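Local coordinates for protein alpha-galactosidase 1 (Saccharomyces cerevisiae, PDB 3LRK) that hydrolyses terminal, non-reducing alpha-D-galactose residues from alpha-D-galactosides such as galactose oligosaccharides and galactomannans, working as a secreted, glycosylated homotetramer, at residues 157-163 with 189-193. The protein carries 1 engineered substitution. Residues are numbered along the deposited sequence.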
loop_
_atom_site.group_PDB
_atom_site.type_symbol
_atom_site.label_atom_id
_atom_site.label_comp_id
_atom_site.label_asym_id
_atom_site.label_seq_id
_atom_site.Cartn_x
_atom_site.Cartn_y
_atom_site.Cartn_z
ATOM N N PHE A 157 0.688 11.814 -11.604
ATOM C CA PHE A 157 1.039 10.426 -11.345
ATOM C C PHE A 157 0.257 9.985 -10.103
ATOM O O PHE A 157 -0.451 10.802 -9.496
ATOM C CB PHE A 157 2.558 10.288 -11.132
ATOM C CG PHE A 157 3.035 10.805 -9.807
ATOM C CD1 PHE A 157 3.275 9.922 -8.752
ATOM C CD2 PHE A 157 3.226 12.174 -9.601
ATOM C CE1 PHE A 157 3.702 10.394 -7.504
ATOM C CE2 PHE A 157 3.653 12.659 -8.362
ATOM C CZ PHE A 157 3.887 11.759 -7.306
ATOM N N GLY A 158 0.383 8.717 -9.717
ATOM C CA GLY A 158 -0.207 8.243 -8.458
ATOM C C GLY A 158 -1.263 7.176 -8.631
ATOM O O GLY A 158 -1.487 6.360 -7.729
ATOM N N THR A 159 -1.893 7.167 -9.803
ATOM C CA THR A 159 -2.798 6.091 -10.211
ATOM C C THR A 159 -2.444 5.639 -11.633
ATOM O O THR A 159 -1.867 6.401 -12.400
ATOM C CB THR A 159 -4.290 6.522 -10.175
ATOM O OG1 THR A 159 -4.544 7.495 -11.199
ATOM C CG2 THR A 159 -4.695 7.091 -8.803
ATOM N N PRO A 160 -2.755 4.378 -11.988
ATOM C CA PRO A 160 -2.578 3.950 -13.397
ATOM C C PRO A 160 -3.218 4.901 -14.421
ATOM O O PRO A 160 -2.600 5.242 -15.437
ATOM C CB PRO A 160 -3.298 2.594 -13.429
ATOM C CG PRO A 160 -3.088 2.065 -12.045
ATOM C CD PRO A 160 -3.230 3.276 -11.136
ATOM N N GLU A 161 -4.440 5.338 -14.149
ATOM C CA GLU A 161 -5.198 6.132 -15.120
ATOM C C GLU A 161 -4.567 7.493 -15.441
ATOM O O GLU A 161 -4.535 7.907 -16.604
ATOM C CB GLU A 161 -6.637 6.298 -14.642
ATOM C CG GLU A 161 -7.542 7.014 -15.622
ATOM C CD GLU A 161 -8.742 7.644 -14.941
ATOM O OE1 GLU A 161 -9.800 7.729 -15.600
ATOM O OE2 GLU A 161 -8.627 8.064 -13.756
ATOM N N ILE A 162 -4.093 8.200 -14.416
ATOM C CA ILE A 162 -3.446 9.495 -14.649
ATOM C C ILE A 162 -2.102 9.377 -15.403
ATOM O O ILE A 162 -1.823 10.179 -16.291
ATOM C CB ILE A 162 -3.308 10.343 -13.349
ATOM C CG1 ILE A 162 -2.858 11.765 -13.698
ATOM C CG2 ILE A 162 -2.356 9.678 -12.341
ATOM C CD1 ILE A 162 -3.137 12.800 -12.594
ATOM N N SER A 163 -1.278 8.390 -15.048
ATOM C CA SER A 163 0.007 8.197 -15.738
ATOM C C SER A 163 -0.206 7.706 -17.176
ATOM O O SER A 163 0.467 8.153 -18.112
ATOM C CB SER A 163 0.893 7.225 -14.964
ATOM O OG SER A 163 1.434 7.864 -13.822
ATOM N N GLY A 189 8.452 2.314 -14.023
ATOM C CA GLY A 189 7.451 1.333 -13.564
ATOM C C GLY A 189 6.311 1.932 -12.771
ATOM O O GLY A 189 5.433 1.208 -12.287
ATOM N N GLN A 190 6.316 3.257 -12.646
ATOM C CA GLN A 190 5.423 3.966 -11.724
ATOM C C GLN A 190 3.981 3.768 -12.142
ATOM O O GLN A 190 3.642 3.915 -13.328
ATOM C CB GLN A 190 5.776 5.456 -11.709
ATOM C CG GLN A 190 5.062 6.315 -10.675
ATOM C CD GLN A 190 5.459 7.781 -10.796
ATOM O OE1 GLN A 190 5.208 8.434 -11.822
ATOM N NE2 GLN A 190 6.092 8.308 -9.747
ATOM N N ASP A 191 3.143 3.426 -11.165
ATOM C CA ASP A 191 1.718 3.181 -11.385
ATOM C C ASP A 191 1.446 1.943 -12.272
ATOM O O ASP A 191 0.495 1.936 -13.045
ATOM C CB ASP A 191 1.024 4.448 -11.938
ATOM C CG ASP A 191 1.136 5.631 -10.977
ATOM O OD1 ASP A 191 1.026 5.413 -9.755
ATOM O OD2 ASP A 191 1.340 6.753 -11.443
ATOM N N LEU A 192 2.274 0.905 -12.102
ATOM C CA LEU A 192 2.105 -0.416 -12.747
ATOM C C LEU A 192 2.123 -0.396 -14.275
ATOM O O LEU A 192 1.269 -1.007 -14.943
ATOM C CB LEU A 192 0.851 -1.126 -12.213
ATOM C CG LEU A 192 0.726 -1.211 -10.687
ATOM C CD1 LEU A 192 -0.702 -1.557 -10.278
ATOM C CD2 LEU A 192 1.711 -2.225 -10.092
ATOM N N THR A 193 3.137 0.276 -14.815
ATOM C CA THR A 193 3.260 0.496 -16.243
ATOM C C THR A 193 3.107 -0.760 -17.109
ATOM O O THR A 193 2.570 -0.676 -18.197
ATOM C CB THR A 193 4.610 1.147 -16.584
ATOM O OG1 THR A 193 4.882 2.196 -15.638
ATOM C CG2 THR A 193 4.557 1.733 -18.003
HETATM O O HOH W 1 4.102 8.027 -14.163
#
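Asp-191, in the loop after strand 182-185 of the TIM barrel, inserts its carboxylate at the start of helix 160-177. With chi1 at m, its OD2 accepts from Gly-158 N (2.8 Å, nearly linear) and from Ser-163 OG (2.6 Å); Ser-163, chi1 m, sits in the first turn. Thr-159 is the N-cap: its CA-to-CB bond points away from 189-193, and chi1 p brings OG1 to Ile-162 N for a weak 3.3 Å capping bond. Pro-160 CA lies 3.7 Å from Asp-191 O. Gln-190, extended t,t, sets OE1 3.3 Å from Phe-157 CB; one water donates to this OE1 (2.6 Å) and to Ser-163 OG (2.7 Å), while Asn-150 also bonds OE1. The Phe-157 ring (chi1 p) packs edge-to-face with Tyr-195 of a neighbouring subunit, and a third subunit touches Pro-160, so the contact forms part of the homotetramer's interfaces. Two neutral donors on one buried carboxylate oxygen tie loop to helix start by directional hydrogen bonds, with no cation from the other segment.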